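Local coordinates for EF0056 (Enterococcus faecalis, PDB 6ORI), which is of unknown function but is an enterococcal surface protein whose N-terminal region is probably immunoglobulin-like, possibly linked to biofilm formation, at residues A[214-219]-A[377-382]; A[264-269]-A[318-323]. One frame throughout, in Å; residues are numbered along the deposited sequence.

Contact 1 of 2, residues A[214-219]-A[377-382]; sequences GSVNTK and FDSWLS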
# COMPACT_ATOMS: atom_id res chain seq x y z
N GLY A 214 -4.27 -3.47 5.64
CA GLY A 214 -2.84 -3.28 5.69
C GLY A 214 -2.30 -3.22 4.28
O GLY A 214 -2.79 -3.91 3.38
N SER A 215 -1.30 -2.39 4.08
CA SER A 215 -0.66 -2.25 2.79
C SER A 215 0.82 -2.05 2.99
O SER A 215 1.26 -1.64 4.06
CB SER A 215 -1.27 -1.08 2.01
OG SER A 215 -1.22 0.12 2.76
N VAL A 216 1.59 -2.38 1.97
CA VAL A 216 3.01 -2.10 1.93
C VAL A 216 3.36 -1.38 0.63
O VAL A 216 3.18 -1.95 -0.45
CB VAL A 216 3.82 -3.39 2.07
CG1 VAL A 216 5.30 -3.12 1.85
CG2 VAL A 216 3.63 -3.99 3.45
N ASN A 217 3.84 -0.14 0.76
CA ASN A 217 4.36 0.65 -0.36
C ASN A 217 5.87 0.55 -0.28
O ASN A 217 6.44 0.40 0.81
CB ASN A 217 3.97 2.13 -0.22
CG ASN A 217 3.19 2.72 -1.44
OD1 ASN A 217 2.35 2.09 -2.05
ND2 ASN A 217 3.51 3.96 -1.77
N THR A 218 6.53 0.59 -1.43
CA THR A 218 7.97 0.48 -1.51
C THR A 218 8.51 1.65 -2.31
O THR A 218 7.81 2.22 -3.16
CB THR A 218 8.42 -0.82 -2.19
OG1 THR A 218 8.11 -0.75 -3.58
CG2 THR A 218 7.75 -2.05 -1.57
N LYS A 219 9.73 2.02 -2.02
CA LYS A 219 10.40 3.09 -2.74
C LYS A 219 11.89 2.87 -2.65
O LYS A 219 12.40 2.43 -1.62
CB LYS A 219 10.07 4.44 -2.10
CG LYS A 219 10.67 5.62 -2.82
CD LYS A 219 10.47 6.92 -2.08
CE LYS A 219 11.12 8.04 -2.86
NZ LYS A 219 10.99 9.37 -2.18
N PHE A 377 7.68 -7.98 -0.94
CA PHE A 377 7.87 -7.62 0.46
C PHE A 377 6.56 -7.76 1.22
O PHE A 377 5.50 -7.42 0.73
CB PHE A 377 8.36 -6.18 0.58
CG PHE A 377 9.58 -5.90 -0.24
CD1 PHE A 377 9.48 -5.50 -1.54
CD2 PHE A 377 10.84 -6.07 0.29
CE1 PHE A 377 10.59 -5.26 -2.28
CE2 PHE A 377 11.95 -5.83 -0.47
CZ PHE A 377 11.83 -5.42 -1.75
N ASP A 378 6.62 -8.21 2.47
CA ASP A 378 5.41 -8.36 3.28
C ASP A 378 5.64 -7.73 4.64
O ASP A 378 6.78 -7.64 5.11
CB ASP A 378 5.08 -9.84 3.47
CG ASP A 378 5.12 -10.62 2.17
OD1 ASP A 378 4.08 -10.68 1.50
OD2 ASP A 378 6.19 -11.14 1.80
N SER A 379 4.57 -7.32 5.29
CA SER A 379 4.64 -6.81 6.65
C SER A 379 3.33 -7.08 7.35
O SER A 379 2.27 -7.07 6.72
CB SER A 379 4.93 -5.32 6.66
OG SER A 379 6.13 -5.04 5.99
N TRP A 380 3.37 -7.31 8.66
CA TRP A 380 2.15 -7.56 9.41
C TRP A 380 2.43 -7.37 10.88
O TRP A 380 3.59 -7.40 11.31
CB TRP A 380 1.58 -8.97 9.14
CG TRP A 380 2.45 -10.14 9.59
CD1 TRP A 380 2.29 -10.90 10.73
CD2 TRP A 380 3.58 -10.68 8.90
NE1 TRP A 380 3.27 -11.87 10.79
CE2 TRP A 380 4.07 -11.75 9.69
CE3 TRP A 380 4.25 -10.35 7.72
CZ2 TRP A 380 5.19 -12.50 9.31
CZ3 TRP A 380 5.35 -11.09 7.36
CH2 TRP A 380 5.81 -12.14 8.15
N LEU A 381 1.38 -7.20 11.67
CA LEU A 381 1.51 -7.26 13.13
C LEU A 381 1.05 -8.62 13.60
O LEU A 381 0.11 -9.19 13.02
CB LEU A 381 0.67 -6.16 13.80
CG LEU A 381 0.99 -4.72 13.38
CD1 LEU A 381 0.20 -3.76 14.24
CD2 LEU A 381 2.45 -4.39 13.44
N SER A 382 1.68 -9.13 14.65
CA SER A 382 1.26 -10.39 15.25
C SER A 382 1.19 -10.21 16.75
O SER A 382 1.80 -9.28 17.31
CB SER A 382 2.20 -11.53 14.90
OG SER A 382 3.50 -11.25 15.36

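Contact 2 of 2, residues A[264-269]-A[318-323]; sequences YANYKI and MGSITD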
# COMPACT_ATOMS: atom_id res chain seq x y z
N TYR A 264 4.22 -8.04 18.00
CA TYR A 264 5.43 -7.97 17.18
C TYR A 264 5.13 -7.28 15.87
O TYR A 264 4.07 -7.49 15.28
CB TYR A 264 5.97 -9.36 16.89
CG TYR A 264 6.63 -10.02 18.08
CD1 TYR A 264 5.88 -10.33 19.21
CD2 TYR A 264 7.98 -10.28 18.11
CE1 TYR A 264 6.46 -10.94 20.32
CE2 TYR A 264 8.57 -10.89 19.22
CZ TYR A 264 7.80 -11.20 20.32
OH TYR A 264 8.39 -11.80 21.43
N ALA A 265 6.08 -6.46 15.44
CA ALA A 265 6.13 -5.92 14.09
C ALA A 265 6.94 -6.90 13.25
O ALA A 265 8.05 -7.27 13.64
CB ALA A 265 6.80 -4.54 14.14
N ASN A 266 6.37 -7.32 12.13
CA ASN A 266 6.95 -8.35 11.27
C ASN A 266 7.19 -7.83 9.88
O ASN A 266 6.40 -7.04 9.36
CB ASN A 266 6.03 -9.59 11.12
CG ASN A 266 5.79 -10.30 12.40
OD1 ASN A 266 6.47 -11.28 12.70
ND2 ASN A 266 4.85 -9.81 13.18
N TYR A 267 8.25 -8.32 9.25
CA TYR A 267 8.63 -7.89 7.91
C TYR A 267 9.29 -9.06 7.23
O TYR A 267 9.95 -9.89 7.86
CB TYR A 267 9.54 -6.64 7.98
CG TYR A 267 10.59 -6.75 9.07
CD1 TYR A 267 10.31 -6.40 10.37
CD2 TYR A 267 11.84 -7.27 8.79
CE1 TYR A 267 11.26 -6.57 11.39
CE2 TYR A 267 12.78 -7.43 9.79
CZ TYR A 267 12.49 -7.09 11.09
OH TYR A 267 13.43 -7.28 12.08
N LYS A 268 9.10 -9.13 5.93
CA LYS A 268 9.66 -10.18 5.10
C LYS A 268 10.14 -9.57 3.81
O LYS A 268 9.42 -8.80 3.16
CB LYS A 268 8.63 -11.26 4.79
CG LYS A 268 9.20 -12.46 4.03
CD LYS A 268 8.12 -13.51 3.76
CE LYS A 268 8.72 -14.81 3.23
NZ LYS A 268 9.47 -14.60 1.96
N ILE A 269 11.38 -9.85 3.44
CA ILE A 269 11.91 -9.33 2.18
C ILE A 269 12.29 -10.47 1.26
O ILE A 269 12.71 -11.54 1.70
CB ILE A 269 13.09 -8.37 2.38
CG1 ILE A 269 14.39 -9.12 2.73
CG2 ILE A 269 12.75 -7.32 3.44
CD1 ILE A 269 15.64 -8.27 2.58
N MET A 318 12.89 -13.14 6.83
CA MET A 318 11.89 -12.59 7.75
C MET A 318 12.55 -12.09 9.02
O MET A 318 13.57 -12.63 9.46
CB MET A 318 10.88 -13.66 8.16
CG MET A 318 10.06 -14.22 7.01
SD MET A 318 9.11 -15.73 7.44
CE MET A 318 8.13 -15.13 8.81
N GLY A 319 11.94 -11.10 9.64
CA GLY A 319 12.33 -10.69 10.95
C GLY A 319 11.14 -10.12 11.69
O GLY A 319 10.06 -9.93 11.13
N SER A 320 11.34 -9.90 12.98
CA SER A 320 10.35 -9.29 13.82
C SER A 320 11.00 -8.62 15.00
O SER A 320 12.15 -8.89 15.32
CB SER A 320 9.33 -10.33 14.30
OG SER A 320 9.92 -11.25 15.20
N ILE A 321 10.25 -7.72 15.62
CA ILE A 321 10.71 -7.01 16.80
C ILE A 321 9.52 -6.74 17.69
O ILE A 321 8.42 -6.57 17.22
CB ILE A 321 11.46 -5.71 16.46
CG1 ILE A 321 12.08 -5.12 17.73
CG2 ILE A 321 10.54 -4.76 15.68
CD1 ILE A 321 13.19 -4.15 17.48
N THR A 322 9.77 -6.78 18.99
CA THR A 322 8.78 -6.39 19.97
C THR A 322 9.42 -5.43 20.98
O THR A 322 10.62 -5.12 20.92
CB THR A 322 8.18 -7.60 20.67
OG1 THR A 322 7.05 -7.17 21.44
CG2 THR A 322 9.15 -8.28 21.60
N ASP A 323 8.61 -5.01 21.94
CA ASP A 323 9.05 -4.22 23.07
C ASP A 323 8.01 -4.40 24.16
O ASP A 323 6.83 -4.59 23.89
CB ASP A 323 9.15 -2.73 22.71
CG ASP A 323 9.99 -1.94 23.72
OD1 ASP A 323 9.44 -1.50 24.74
OD2 ASP A 323 11.23 -1.80 23.54
O HOH W 1 8.52 -12.32 10.89
O HOH W 2 14.81 -7.79 14.38

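Contact 1 of 2, residues A[214-219]-A[377-382]
Val216 and Thr218 of strand 214-219 reach toward Ser379 and Phe377 of strand 377-382, and the meeting is mainly apolar. The CG2 methyl of Val216 does most of the touching. It lies 3.7 Å from Ser379 CB and at the same distance from Ser379 OG. In Val216, CG1 is anti to the backbone N (chi1 172°), which sets CG2 anti to the carbonyl carbon, and it is this methyl that meets Ser379. CG1 approaches Phe377 only loosely, at 4.4 Å from the carbonyl O. The second apolar pair is Thr218 with Phe377. Thr218 CG2 comes to 3.9 Å from Phe377 CD1. The two side chains cross at about a right angle. Leu242 of strand 239-248 and Tyr398 of strand 394-398 also touch the Phe377 side chain.

No hydrogen bond joins the two segments. The polar groups look elsewhere. Ser379 OG makes a weak bond, 2.8 Å long, to Asp378 O in its own strand. Thr218 OG1 bonds to Tyr397 O on strand 394-398. The hydroxyl of Thr218 is thereby satisfied, while its CG2 methyl meets the phenyl ring obliquely. Asp378 points away from strand 214-219, and its OD1 bonds to Thr395 OG1.

The backbones approach without pairing. The strand axes come within 7.1 Å, with 142° between their directions. The closest CA atoms, those of Val216 and Asp378, are 6.8 Å apart. All five touching residues are buried. Strand 211-221 is an outer strand of a five-stranded antiparallel sheet, and strand 375-382 is an inner strand of a separate four-stranded one. Side chains from one sheet thus pack on those of the other, the arrangement of a two-sheet beta sandwich, consistent with the immunoglobulin-like character of this region.

Contact 2 of 2, residues A[264-269]-A[318-323]
Ala265 with Ile321 and Tyr267 with Gly319 form antiparallel hydrogen-bonded pairs, at 162° between the strand directions. Each pair has two backbone bonds. Ala265 N to Ile321 O is 2.9 Å. Tyr267 N to Gly319 O is 3.1 Å. Asn266 with Ser320 and Lys268 with Met318 are non-hydrogen-bonded pairs. CA-H...O contacts add to the pairing, the shortest being Ser320 CA to Ala265 O at 3.1 Å.

Tyr267 lays its ring over the backbone of Gly319, which has no side chain. Chi1 of 43° puts CG between the backbone N and the carbonyl carbon; the end of the side chain comes nearer to strand 318-322 than its base. Gly319 O sits 3.5 Å above the ring plane, over its centre. The ring's far end reaches further, with CZ 3.4 Å from Gly319 C. Tyr267 OH bonds to Ala306 O, and a water lies between it and Ser320 O.

This is an edge pairing in the four-stranded sheet of what is consistent with an immunoglobulin-like sandwich: strand 318-322 is outermost, and strand 264-269 lies between it and strand 375-382. Ala265 and Ile321 share the face of Tyr267, and both touch Met282 of the five-stranded sheet.

On the other face, Thr322 stands over the ring of Tyr264. Its CB is 3.5 Å from the ring centroid and 6° off the normal, a CH-pi contact. The methyl CG2 lies over the same face, near CZ. Thr322 OG1 bonds to Trp263 O. Further along, Lys268 CG packs on Met318 CG at 3.6 Å, and the lysine also makes a cation-pi contact with Phe197. Between these pairs, Asn266 OD1 touches Ser320 CB. A water donates to both that OD1 and Gly319 O, while Asn266 ND2 bonds to Ser382 OG and Trp380 O.

How the contacts relate
The centres of contact 1 and contact 2 are 11 Å apart, and strands 264-269 and 375-382 join them as neighbours in one sheet. Tyr264 N lies 2.8 Å from Ser382 O, and Lys268 N lies 2.9 Å from Asp378 O; both are probable hydrogen bonds. Contact 2 pairs strand 264-269 with the outermost strand of this sheet, 318-322. Contact 1 instead crosses to the five-stranded sheet. In sequence, both strands of contact 2 fall between those of contact 1. The calcium ion, bound at Ser162, Gly372, Asp374, Leu400 and Asp402, is about 12 Å from the side chain of Phe377 in contact 1.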